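Local coordinates for protein IroE-like serine hydrolase (PDB 3GFF) that probably hydrolyses ester bonds, as a putative serine esterase of the esterase D family with an alpha/beta-hydrolase fold, at residues 145-149 / 168-174; 183-187 / 223-227; 200-204 / 245-250. All coordinates share one frame; numbering follows the deposited sequence.

Interaction 1: residues 145-149 / 168-174; sequences SFGGL and LDTSLWF. With IMD (imidazole), chain D.
Phe146, at the start of helix 146-156, lies over Ser171 and reaches the aromatic residues of the loop 168-174. Its CG stands anti to the carbonyl carbon (chi1 -77°), which brings the ring back over Ser171 although CB leads away from the loop. Ser171 CB sits 4.2 Å from the ring centroid and 6° off the normal, a CH-pi contact over the face. Farther round, Phe146 CD1 lies 3.8 Å from Ser171 OG, while CE1 looks to both Trp173 CZ2 and a bound imidazole. At the tip Phe146 CZ closes to 3.4 Å from Trp173 CZ2; the two ring systems are nearly perpendicular (86°) but meet obliquely. On the other flank Phe146 CE2 is 3.9 Å from Phe174 CD1, which arrives at the ring edge. Leu149, one turn along the helix, straddles the Ser171 carbonyl with both methyls and sets CD1 3.8 Å from Phe174 CB.

Backbone bonds tie the elbow beneath. Ser145 N donates to Leu168 O (3.0 Å), and Ser171 N to Ser145 O (3.3 Å) from above the carbonyl plane; Gly148 N uses the opposite face of that same oxygen. Where Gly148 passes Thr170, a CB would collide with the threonine hydroxyl.

The imidazole, probably from the crystallisation liquor, donates from N1 to Ser171 OG at 3.2 Å at the edge of the Trp173 ring, and may mark a pocket beside Ser145, whose OG hydrogen-bonds to His247 NE2. Asp169 OD2 holds His247 ND1, completing what is probably a Ser-His-Asp triad with its serine on a GxSxG nucleophile elbow. Two serine hydroxyls beside the rings of Phe146 and Trp173 place the probable nucleophile in a partly aromatic setting, consistent with an esterase site.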
ATOM      1  N   SER A 145       8.583   8.476 -11.692  1.00 22.60           N
ATOM      2  CA  SER A 145       9.333   9.721 -11.864  1.00 24.31           C
ATOM      3  C   SER A 145      10.200   9.573 -13.087  1.00 24.69           C
ATOM      4  O   SER A 145       9.696   9.192 -14.150  1.00 26.99           O
ATOM      5  CB  SER A 145      10.140  10.053 -10.603  1.00 25.75           C
ATOM      6  OG  SER A 145      10.681  11.384 -10.619  1.00 27.12           O
ATOM      7  N   PHE A 146      11.486   9.880 -12.984  1.00 24.86           N
ATOM      8  CA  PHE A 146      12.400   9.646 -14.112  1.00 24.87           C
ATOM      9  C   PHE A 146      12.370   8.199 -14.616  1.00 24.70           C
ATOM     10  O   PHE A 146      12.531   7.972 -15.809  1.00 24.78           O
ATOM     11  CB  PHE A 146      13.817  10.026 -13.754  1.00 26.19           C
ATOM     12  CG  PHE A 146      14.050  11.477 -13.769  1.00 27.43           C
ATOM     13  CD1 PHE A 146      13.785  12.246 -12.661  1.00 27.79           C
ATOM     14  CD2 PHE A 146      14.539  12.089 -14.900  1.00 27.75           C
ATOM     15  CE1 PHE A 146      14.001  13.585 -12.707  1.00 28.91           C
ATOM     16  CE2 PHE A 146      14.744  13.425 -14.931  1.00 27.16           C
ATOM     17  CZ  PHE A 146      14.486  14.171 -13.872  1.00 26.75           C
ATOM     18  N   GLY A 147      12.177   7.225 -13.726  1.00 23.37           N
ATOM     19  CA  GLY A 147      12.035   5.815 -14.148  1.00 23.46           C
ATOM     20  C   GLY A 147      10.822   5.625 -15.072  1.00 24.07           C
ATOM     21  O   GLY A 147      10.770   4.692 -15.881  1.00 26.23           O
ATOM     22  N   GLY A 148       9.826   6.500 -14.950  1.00 25.29           N
ATOM     23  CA  GLY A 148       8.669   6.495 -15.843  1.00 25.08           C
ATOM     24  C   GLY A 148       9.078   6.747 -17.295  1.00 23.59           C
ATOM     25  O   GLY A 148       8.436   6.272 -18.202  1.00 24.58           O
ATOM     26  N   LEU A 149      10.152   7.516 -17.487  1.00 24.37           N
ATOM     27  CA  LEU A 149      10.683   7.861 -18.801  1.00 23.89           C
ATOM     28  C   LEU A 149      11.316   6.647 -19.442  1.00 23.38           C
ATOM     29  O   LEU A 149      11.340   6.575 -20.657  1.00 23.74           O
ATOM     30  CB  LEU A 149      11.730   8.981 -18.729  1.00 23.88           C
ATOM     31  CG  LEU A 149      11.236  10.373 -18.385  1.00 23.85           C
ATOM     32  CD1 LEU A 149      12.401  11.283 -18.043  1.00 23.83           C
ATOM     33  CD2 LEU A 149      10.411  10.911 -19.568  1.00 23.99           C
ATOM     34  N   LEU A 168       4.508   5.696 -13.463  1.00 22.53           N
ATOM     35  CA  LEU A 168       3.979   6.360 -12.269  1.00 22.88           C
ATOM     36  C   LEU A 168       4.530   7.795 -12.122  1.00 23.37           C
ATOM     37  O   LEU A 168       5.658   8.026 -11.711  1.00 24.89           O
ATOM     38  CB  LEU A 168       4.279   5.505 -11.030  1.00 22.26           C
ATOM     39  CG  LEU A 168       3.919   3.998 -11.160  1.00 22.22           C
ATOM     40  CD1 LEU A 168       4.319   3.162  -9.900  1.00 20.82           C
ATOM     41  CD2 LEU A 168       2.440   3.853 -11.531  1.00 21.12           C
ATOM     42  N   ASP A 169       3.684   8.730 -12.490  1.00 24.57           N
ATOM     43  CA  ASP A 169       3.952  10.167 -12.483  1.00 24.64           C
ATOM     44  C   ASP A 169       5.206  10.476 -13.254  1.00 23.08           C
ATOM     45  O   ASP A 169       6.121  11.101 -12.764  1.00 24.54           O
ATOM     46  CB  ASP A 169       4.007  10.716 -11.078  1.00 24.23           C
ATOM     47  CG  ASP A 169       3.405  12.095 -10.989  1.00 25.04           C
ATOM     48  OD1 ASP A 169       2.406  12.333 -11.703  1.00 25.03           O
ATOM     49  OD2 ASP A 169       3.905  12.915 -10.203  1.00 23.97           O
ATOM     50  N   THR A 170       5.212  10.020 -14.489  1.00 24.18           N
ATOM     51  CA  THR A 170       6.365  10.168 -15.408  1.00 24.55           C
ATOM     52  C   THR A 170       6.847  11.620 -15.502  1.00 24.11           C
ATOM     53  O   THR A 170       6.025  12.537 -15.638  1.00 22.25           O
ATOM     54  CB  THR A 170       5.957   9.707 -16.806  1.00 25.65           C
ATOM     55  OG1 THR A 170       5.451   8.368 -16.708  1.00 27.29           O
ATOM     56  CG2 THR A 170       7.151   9.760 -17.816  1.00 24.73           C
ATOM     57  N   SER A 171       8.166  11.805 -15.428  1.00 24.08           N
ATOM     58  CA  SER A 171       8.789  13.126 -15.536  1.00 23.61           C
ATOM     59  C   SER A 171       8.878  13.560 -17.036  1.00 24.36           C
ATOM     60  O   SER A 171       9.977  13.740 -17.576  1.00 24.45           O
ATOM     61  CB  SER A 171      10.190  13.071 -14.910  1.00 22.66           C
ATOM     62  OG  SER A 171      10.154  12.612 -13.551  1.00 21.34           O
ATOM     63  N   LEU A 172       7.720  13.720 -17.681  1.00 23.55           N
ATOM     64  CA  LEU A 172       7.623  14.119 -19.082  1.00 23.77           C
ATOM     65  C   LEU A 172       8.170  15.528 -19.314  1.00 23.32           C
ATOM     66  O   LEU A 172       8.454  15.906 -20.452  1.00 23.80           O
ATOM     67  CB  LEU A 172       6.158  14.035 -19.591  1.00 24.25           C
ATOM     68  CG  LEU A 172       5.504  12.638 -19.680  1.00 24.76           C
ATOM     69  CD1 LEU A 172       3.998  12.705 -20.149  1.00 25.61           C
ATOM     70  CD2 LEU A 172       6.276  11.784 -20.654  1.00 24.15           C
ATOM     71  N   TRP A 173       8.271  16.326 -18.254  1.00 22.80           N
ATOM     72  CA  TRP A 173       8.876  17.649 -18.361  1.00 22.71           C
ATOM     73  C   TRP A 173      10.357  17.580 -18.810  1.00 23.05           C
ATOM     74  O   TRP A 173      10.907  18.550 -19.391  1.00 22.06           O
ATOM     75  CB  TRP A 173       8.752  18.407 -17.043  1.00 23.00           C
ATOM     76  CG  TRP A 173       9.446  17.730 -15.912  1.00 23.37           C
ATOM     77  CD1 TRP A 173       8.883  16.904 -15.000  1.00 23.60           C
ATOM     78  CD2 TRP A 173      10.852  17.782 -15.599  1.00 22.83           C
ATOM     79  NE1 TRP A 173       9.834  16.462 -14.112  1.00 23.16           N
ATOM     80  CE2 TRP A 173      11.054  16.969 -14.468  1.00 23.27           C
ATOM     81  CE3 TRP A 173      11.952  18.439 -16.166  1.00 23.22           C
ATOM     82  CZ2 TRP A 173      12.303  16.793 -13.885  1.00 22.82           C
ATOM     83  CZ3 TRP A 173      13.198  18.252 -15.604  1.00 23.63           C
ATOM     84  CH2 TRP A 173      13.362  17.438 -14.461  1.00 23.32           C
ATOM     85  N   PHE A 174      10.995  16.424 -18.615  1.00 23.11           N
ATOM     86  CA  PHE A 174      12.390  16.334 -18.950  1.00 22.71           C
ATOM     87  C   PHE A 174      12.585  16.547 -20.447  1.00 23.06           C
ATOM     88  O   PHE A 174      11.941  15.894 -21.269  1.00 25.50           O
ATOM     89  CB  PHE A 174      13.035  15.039 -18.487  1.00 22.08           C
ATOM     90  CG  PHE A 174      14.476  14.958 -18.851  1.00 21.14           C
ATOM     91  CD1 PHE A 174      15.418  15.602 -18.101  1.00 21.06           C
ATOM     92  CD2 PHE A 174      14.867  14.332 -20.005  1.00 21.67           C
ATOM     93  CE1 PHE A 174      16.741  15.584 -18.462  1.00 21.71           C
ATOM     94  CE2 PHE A 174      16.191  14.293 -20.368  1.00 22.03           C
ATOM     95  CZ  PHE A 174      17.130  14.899 -19.588  1.00 21.61           C
TER
HETATM   96  N1  IMD D 332      10.430  14.926 -11.321  1.00 41.22           N
HETATM   97  C2  IMD D 332       9.246  15.536 -11.032  1.00 42.02           C
HETATM   98  N3  IMD D 332       9.355  16.169  -9.828  1.00 42.26           N
HETATM   99  C4  IMD D 332      10.607  15.941  -9.343  1.00 42.25           C
HETATM  100  C5  IMD D 332      11.287  15.162 -10.294  1.00 41.86           C

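Interaction 2: residues 183-187 / 223-227; sequences LEERV and FADKL
Phe223 CG stands anti to the backbone N, chi1 -176°, and this throws the ring out from helix 215-230 into the groove beside helix 178-189. Lys226 starts in the same way but bends at its third torsion (-87°), folding its aliphatic chain past Glu184 at the margin.

The phenylalanine tip is held from two directions. Leu183, crossing at about a right angle, brings CD1 to 3.8 Å from Phe223 CZ, and its CB also rests near that end of the ring. Val187, one turn on, sets CG2 3.9 Å from Phe223 CZ. That same methyl meets Leu227 more closely: Val187 CG2 and Leu227 CD2 are 3.5 Å apart, tighter than a usual carbon contact, while CG1 touches the leucine methyl more loosely. One valine methyl thus touches both Phe223 and Leu227, a turn apart on the partner helix. Leu227 CG itself lies over the rim of one face of the Phe223 ring.

At its rim the contact becomes more polar. Glu184 CG packs on Lys226 CD at 3.9 Å, and the glutamate chain slides antiparallel past the phenylalanine. The charged ends do not meet, Glu184 OE2 and Lys226 NZ being 5.2 Å apart, although opposite charges at that range probably attract weakly.

The segment axes come within 11.1 Å and run almost parallel, at 14°, a wide separation that large side chains fill. Leu172 of the loop before helix 178-189 and Met152 of helix 146-156 also pack on Leu183 and Phe223, while Leu227 turns to strands 195-201 and 235-241. Near-parallel helices side by side, each linking consecutive parallel strands in beta-alpha-beta crossovers, are typical of the helical layer flanking the central sheet of an alpha/beta-hydrolase.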
ATOM      1  N   LEU A 183       7.626  11.108 -28.296  1.00 27.58           N
ATOM      2  CA  LEU A 183       6.628  10.155 -27.778  1.00 28.37           C
ATOM      3  C   LEU A 183       5.300  10.240 -28.512  1.00 28.10           C
ATOM      4  O   LEU A 183       4.718   9.211 -28.872  1.00 28.70           O
ATOM      5  CB  LEU A 183       6.346  10.359 -26.291  1.00 28.11           C
ATOM      6  CG  LEU A 183       7.084   9.588 -25.240  1.00 28.31           C
ATOM      7  CD1 LEU A 183       6.376   9.895 -23.923  1.00 28.32           C
ATOM      8  CD2 LEU A 183       7.040   8.104 -25.533  1.00 28.58           C
ATOM      9  N   GLU A 184       4.815  11.468 -28.688  1.00 27.26           N
ATOM     10  CA  GLU A 184       3.582  11.713 -29.401  1.00 26.25           C
ATOM     11  C   GLU A 184       3.661  11.144 -30.833  1.00 26.24           C
ATOM     12  O   GLU A 184       2.693  10.593 -31.327  1.00 26.09           O
ATOM     13  CB  GLU A 184       3.314  13.217 -29.458  1.00 26.58           C
ATOM     14  CG  GLU A 184       2.916  13.846 -28.121  1.00 26.68           C
ATOM     15  CD  GLU A 184       2.858  15.362 -28.189  1.00 25.75           C
ATOM     16  OE1 GLU A 184       3.415  15.947 -29.136  1.00 27.04           O
ATOM     17  OE2 GLU A 184       2.286  15.975 -27.286  1.00 23.28           O
ATOM     18  N   GLU A 185       4.804  11.330 -31.496  1.00 26.54           N
ATOM     19  CA  GLU A 185       5.031  10.799 -32.831  1.00 26.34           C
ATOM     20  C   GLU A 185       4.847   9.274 -32.833  1.00 25.66           C
ATOM     21  O   GLU A 185       4.248   8.712 -33.743  1.00 24.23           O
ATOM     22  CB  GLU A 185       6.423  11.179 -33.319  1.00 27.83           C
ATOM     23  CG  GLU A 185       6.512  12.652 -33.625  1.00 29.58           C
ATOM     24  CD  GLU A 185       7.833  13.134 -34.208  1.00 30.80           C
ATOM     25  OE1 GLU A 185       8.797  12.336 -34.408  1.00 31.68           O
ATOM     26  OE2 GLU A 185       7.869  14.358 -34.483  1.00 31.44           O
ATOM     27  N   ARG A 186       5.320   8.617 -31.786  1.00 26.52           N
ATOM     28  CA  ARG A 186       5.185   7.169 -31.687  1.00 26.66           C
ATOM     29  C   ARG A 186       3.725   6.736 -31.542  1.00 26.32           C
ATOM     30  O   ARG A 186       3.321   5.750 -32.149  1.00 27.03           O
ATOM     31  CB  ARG A 186       6.010   6.631 -30.526  1.00 26.55           C
ATOM     32  CG  ARG A 186       5.933   5.118 -30.377  1.00 26.53           C
ATOM     33  CD  ARG A 186       6.548   4.397 -31.513  1.00 25.82           C
ATOM     34  NE  ARG A 186       6.291   2.947 -31.497  1.00 26.18           N
ATOM     35  CZ  ARG A 186       5.249   2.355 -32.077  1.00 25.76           C
ATOM     36  NH1 ARG A 186       4.346   3.096 -32.689  1.00 26.73           N
ATOM     37  NH2 ARG A 186       5.101   1.021 -32.056  1.00 24.35           N
ATOM     38  N   VAL A 187       2.969   7.462 -30.716  1.00 26.47           N
ATOM     39  CA  VAL A 187       1.516   7.247 -30.475  1.00 26.30           C
ATOM     40  C   VAL A 187       0.705   7.332 -31.793  1.00 26.34           C
ATOM     41  O   VAL A 187      -0.005   6.388 -32.158  1.00 25.85           O
ATOM     42  CB  VAL A 187       1.007   8.268 -29.400  1.00 26.99           C
ATOM     43  CG1 VAL A 187      -0.510   8.401 -29.379  1.00 27.22           C
ATOM     44  CG2 VAL A 187       1.532   7.902 -28.044  1.00 26.56           C
ATOM     45  N   PHE A 223      -1.092  14.145 -22.180  1.00 24.21           N
ATOM     46  CA  PHE A 223      -0.557  12.998 -22.936  1.00 24.20           C
ATOM     47  C   PHE A 223      -1.521  11.814 -22.816  1.00 23.85           C
ATOM     48  O   PHE A 223      -1.761  11.106 -23.809  1.00 24.66           O
ATOM     49  CB  PHE A 223       0.886  12.667 -22.494  1.00 23.25           C
ATOM     50  CG  PHE A 223       1.527  11.573 -23.275  1.00 23.32           C
ATOM     51  CD1 PHE A 223       1.859  11.757 -24.616  1.00 23.90           C
ATOM     52  CD2 PHE A 223       1.831  10.368 -22.682  1.00 22.70           C
ATOM     53  CE1 PHE A 223       2.427  10.736 -25.355  1.00 23.02           C
ATOM     54  CE2 PHE A 223       2.414   9.349 -23.422  1.00 23.31           C
ATOM     55  CZ  PHE A 223       2.720   9.546 -24.754  1.00 23.51           C
ATOM     56  N   ALA A 224      -2.074  11.631 -21.614  1.00 23.59           N
ATOM     57  CA  ALA A 224      -3.089  10.609 -21.327  1.00 23.92           C
ATOM     58  C   ALA A 224      -4.336  10.875 -22.184  1.00 25.22           C
ATOM     59  O   ALA A 224      -4.859   9.947 -22.823  1.00 24.08           O
ATOM     60  CB  ALA A 224      -3.479  10.612 -19.795  1.00 21.66           C
ATOM     61  N   ASP A 225      -4.797  12.141 -22.188  1.00 27.28           N
ATOM     62  CA  ASP A 225      -5.934  12.566 -23.026  1.00 28.90           C
ATOM     63  C   ASP A 225      -5.632  12.272 -24.483  1.00 28.91           C
ATOM     64  O   ASP A 225      -6.502  11.801 -25.200  1.00 29.59           O
ATOM     65  CB  ASP A 225      -6.275  14.052 -22.854  1.00 30.10           C
ATOM     66  CG  ASP A 225      -7.068  14.343 -21.574  1.00 32.17           C
ATOM     67  OD1 ASP A 225      -7.389  13.376 -20.830  1.00 33.48           O
ATOM     68  OD2 ASP A 225      -7.377  15.547 -21.305  1.00 33.50           O
ATOM     69  N   LYS A 226      -4.389  12.508 -24.910  1.00 29.55           N
ATOM     70  CA  LYS A 226      -3.999  12.225 -26.293  1.00 30.13           C
ATOM     71  C   LYS A 226      -4.034  10.732 -26.573  1.00 28.87           C
ATOM     72  O   LYS A 226      -4.568  10.317 -27.604  1.00 30.00           O
ATOM     73  CB  LYS A 226      -2.642  12.836 -26.657  1.00 30.81           C
ATOM     74  CG  LYS A 226      -2.197  12.562 -28.088  1.00 31.52           C
ATOM     75  CD  LYS A 226      -0.897  13.268 -28.434  1.00 31.76           C
ATOM     76  CE  LYS A 226      -1.131  14.643 -28.925  1.00 33.00           C
ATOM     77  NZ  LYS A 226      -1.685  14.569 -30.319  1.00 34.47           N
ATOM     78  N   LEU A 227      -3.507   9.923 -25.661  1.00 28.41           N
ATOM     79  CA  LEU A 227      -3.547   8.467 -25.825  1.00 28.12           C
ATOM     80  C   LEU A 227      -5.008   7.942 -25.893  1.00 27.68           C
ATOM     81  O   LEU A 227      -5.331   7.041 -26.672  1.00 25.16           O
ATOM     82  CB  LEU A 227      -2.788   7.768 -24.698  1.00 28.78           C
ATOM     83  CG  LEU A 227      -1.264   7.655 -24.777  1.00 28.54           C
ATOM     84  CD1 LEU A 227      -0.734   7.287 -23.474  1.00 28.94           C
ATOM     85  CD2 LEU A 227      -0.830   6.626 -25.811  1.00 29.15           C
TER

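Interaction 3: residues 200-204 / 245-250; sequences AIANN and ETHQSV
Asn204 OD1 takes two bonds that fasten the His247 turn to the loop that follows strand 195-201. His247 N donates to Asn204 OD1 over 3.2 Å in a nearly straight bond (169°), coming from above the amide carbonyl plane, and a water 3.1 Å from Asn204 OD1 relays to Gln248 N. The amide also lies against His247 CB, its ND2 being held by Leu206 O. Replacing Asn204 by an alanine would probably leave the backbone N of His247 and the bridging water without their acceptor and let the histidine turn shift.

One residue earlier, Asn203 N donates to Glu245 O at 2.9 Å. Ala202 packs into the bend itself: its CB is 3.3 Å from Thr246 O and 3.7 Å from Val250 CB, and Ala200 CB continues this apolar seam along Val250 CG2.

The turn is braced internally. Thr246 OG1 accepts from Ser249 N (2.9 Å), an ST motif, and Ser249 OG in turn accepts from Thr246 N (3.0 Å). Beyond it, Glu245 OE2 bonds to Tyr256 OH of the second subunit. Held this way, His247 presents ND1 to Asp169 and NE2 to Ser145, as expected of the histidine loop that follows the last strand in the probable catalytic triad of an alpha/beta-hydrolase.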
ATOM      1  N   ALA A 200      -0.133   6.562 -13.864  1.00 21.57           N
ATOM      2  CA  ALA A 200      -0.637   7.136 -12.606  1.00 21.10           C
ATOM      3  C   ALA A 200      -0.268   8.595 -12.753  1.00 20.37           C
ATOM      4  O   ALA A 200       0.849   8.896 -13.192  1.00 22.10           O
ATOM      5  CB  ALA A 200       0.056   6.537 -11.352  1.00 19.05           C
ATOM      6  N   ILE A 201      -1.184   9.488 -12.399  1.00 20.75           N
ATOM      7  CA  ILE A 201      -0.954  10.914 -12.521  1.00 20.29           C
ATOM      8  C   ILE A 201      -1.305  11.571 -11.191  1.00 20.95           C
ATOM      9  O   ILE A 201      -2.476  11.571 -10.793  1.00 19.54           O
ATOM     10  CB  ILE A 201      -1.798  11.558 -13.674  1.00 19.80           C
ATOM     11  CG1 ILE A 201      -1.568  10.817 -14.985  1.00 20.15           C
ATOM     12  CG2 ILE A 201      -1.453  13.066 -13.818  1.00 18.06           C
ATOM     13  CD1 ILE A 201      -2.494  11.231 -16.174  1.00 19.48           C
ATOM     14  N   ALA A 202      -0.289  12.121 -10.508  1.00 20.44           N
ATOM     15  CA  ALA A 202      -0.475  12.758  -9.212  1.00 19.47           C
ATOM     16  C   ALA A 202      -0.779  14.265  -9.352  1.00 20.85           C
ATOM     17  O   ALA A 202      -0.925  14.766 -10.456  1.00 21.94           O
ATOM     18  CB  ALA A 202       0.756  12.518  -8.311  1.00 18.23           C
ATOM     19  N   ASN A 203      -0.867  14.967  -8.219  1.00 21.25           N
ATOM     20  CA  ASN A 203      -1.182  16.396  -8.164  1.00 21.12           C
ATOM     21  C   ASN A 203      -0.077  17.183  -7.401  1.00 22.49           C
ATOM     22  O   ASN A 203      -0.354  17.841  -6.392  1.00 23.26           O
ATOM     23  CB  ASN A 203      -2.552  16.552  -7.484  1.00 20.33           C
ATOM     24  CG  ASN A 203      -3.111  17.988  -7.567  1.00 19.25           C
ATOM     25  OD1 ASN A 203      -2.732  18.755  -8.431  1.00 19.35           O
ATOM     26  ND2 ASN A 203      -3.987  18.341  -6.640  1.00 18.57           N
ATOM     27  N   ASN A 204       1.177  17.090  -7.860  1.00 21.84           N
ATOM     28  CA  ASN A 204       2.311  17.742  -7.163  1.00 23.91           C
ATOM     29  C   ASN A 204       2.234  19.262  -7.374  1.00 24.35           C
ATOM     30  O   ASN A 204       2.051  19.706  -8.525  1.00 25.15           O
ATOM     31  CB  ASN A 204       3.640  17.232  -7.700  1.00 23.98           C
ATOM     32  CG  ASN A 204       4.800  17.443  -6.730  1.00 24.75           C
ATOM     33  OD1 ASN A 204       4.797  16.897  -5.632  1.00 25.14           O
ATOM     34  ND2 ASN A 204       5.822  18.171  -7.162  1.00 22.04           N
ATOM     35  N   GLU A 245      -2.646  12.985  -4.093  1.00 20.25           N
ATOM     36  CA  GLU A 245      -1.318  12.444  -4.033  1.00 20.03           C
ATOM     37  C   GLU A 245      -0.284  13.433  -4.585  1.00 21.06           C
ATOM     38  O   GLU A 245      -0.597  14.368  -5.378  1.00 19.11           O
ATOM     39  CB  GLU A 245      -1.223  11.115  -4.816  1.00 20.47           C
ATOM     40  CG  GLU A 245      -2.146   9.963  -4.300  1.00 20.25           C
ATOM     41  CD  GLU A 245      -1.755   9.407  -2.952  1.00 20.18           C
ATOM     42  OE1 GLU A 245      -0.561   9.423  -2.577  1.00 19.71           O
ATOM     43  OE2 GLU A 245      -2.657   8.922  -2.259  1.00 20.26           O
ATOM     44  N   THR A 246       0.952  13.213  -4.138  1.00 22.16           N
ATOM     45  CA  THR A 246       2.100  13.993  -4.544  1.00 22.15           C
ATOM     46  C   THR A 246       2.935  13.155  -5.507  1.00 22.39           C
ATOM     47  O   THR A 246       2.718  11.954  -5.711  1.00 18.78           O
ATOM     48  CB  THR A 246       2.985  14.356  -3.358  1.00 22.33           C
ATOM     49  OG1 THR A 246       3.570  13.160  -2.857  1.00 24.16           O
ATOM     50  CG2 THR A 246       2.209  15.066  -2.240  1.00 22.29           C
ATOM     51  N   HIS A 247       3.919  13.806  -6.104  1.00 22.76           N
ATOM     52  CA  HIS A 247       4.765  13.149  -7.062  1.00 22.92           C
ATOM     53  C   HIS A 247       5.483  11.941  -6.446  1.00 22.62           C
ATOM     54  O   HIS A 247       5.575  10.845  -7.028  1.00 22.66           O
ATOM     55  CB  HIS A 247       5.762  14.173  -7.598  1.00 22.55           C
ATOM     56  CG  HIS A 247       6.814  13.581  -8.452  1.00 21.68           C
ATOM     57  ND1 HIS A 247       6.528  12.983  -9.653  1.00 21.79           N
ATOM     58  CD2 HIS A 247       8.153  13.512  -8.295  1.00 21.47           C
ATOM     59  CE1 HIS A 247       7.655  12.556 -10.195  1.00 22.72           C
ATOM     60  NE2 HIS A 247       8.654  12.880  -9.398  1.00 20.62           N
ATOM     61  N   GLN A 248       5.977  12.134  -5.246  1.00 24.03           N
ATOM     62  CA  GLN A 248       6.618  11.031  -4.550  1.00 25.44           C
ATOM     63  C   GLN A 248       5.610   9.998  -3.961  1.00 23.88           C
ATOM     64  O   GLN A 248       5.800   8.801  -4.164  1.00 23.55           O
ATOM     65  CB  GLN A 248       7.653  11.561  -3.537  1.00 26.71           C
ATOM     66  CG  GLN A 248       8.941  12.103  -4.241  1.00 27.17           C
ATOM     67  CD  GLN A 248       9.742  11.006  -4.976  1.00 28.03           C
ATOM     68  OE1 GLN A 248       9.783   9.852  -4.557  1.00 27.93           O
ATOM     69  NE2 GLN A 248      10.386  11.380  -6.068  1.00 29.19           N
ATOM     70  N   SER A 249       4.534  10.443  -3.305  1.00 23.90           N
ATOM     71  CA  SER A 249       3.574   9.477  -2.666  1.00 23.97           C
ATOM     72  C   SER A 249       2.771   8.593  -3.633  1.00 23.09           C
ATOM     73  O   SER A 249       2.194   7.587  -3.220  1.00 24.28           O
ATOM     74  CB  SER A 249       2.559  10.184  -1.764  1.00 22.21           C
ATOM     75  OG  SER A 249       1.467  10.717  -2.509  1.00 24.08           O
ATOM     76  N   VAL A 250       2.698   8.970  -4.894  1.00 22.11           N
ATOM     77  CA  VAL A 250       1.854   8.216  -5.812  1.00 23.75           C
ATOM     78  C   VAL A 250       2.486   6.896  -6.277  1.00 23.13           C
ATOM     79  O   VAL A 250       1.788   6.066  -6.854  1.00 23.76           O
ATOM     80  CB  VAL A 250       1.400   9.065  -7.027  1.00 23.22           C
ATOM     81  CG1 VAL A 250       2.517   9.095  -8.113  1.00 22.70           C
ATOM     82  CG2 VAL A 250       0.083   8.507  -7.599  1.00 22.50           C
TER
HETATM   83  O   HOH W   1       6.524  14.925  -3.981  1.00 20.28           O

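In the fold
All three contacts gather about the C-terminal half of the central mixed sheet, whose parallel strands 138-144, 164-168, 195-201 and 235-241 lie side by side. Interactions 1 and 3 have centres about 11 Å apart and meet at the strand ends, where Ser145, Asp169 and His247 join in the probable triad. Interaction 2 lies in the flanking helices, its centre about 14 Å from that of interaction 1 and 20 Å from that of interaction 3; Leu172 bridges it to the first, and Ala224 with Ile201 to the third. Interaction 1 closes before the others open, whereas 2 and 3 interleave, so the helical layer and the histidine loop are built from intertwined parts of the chain.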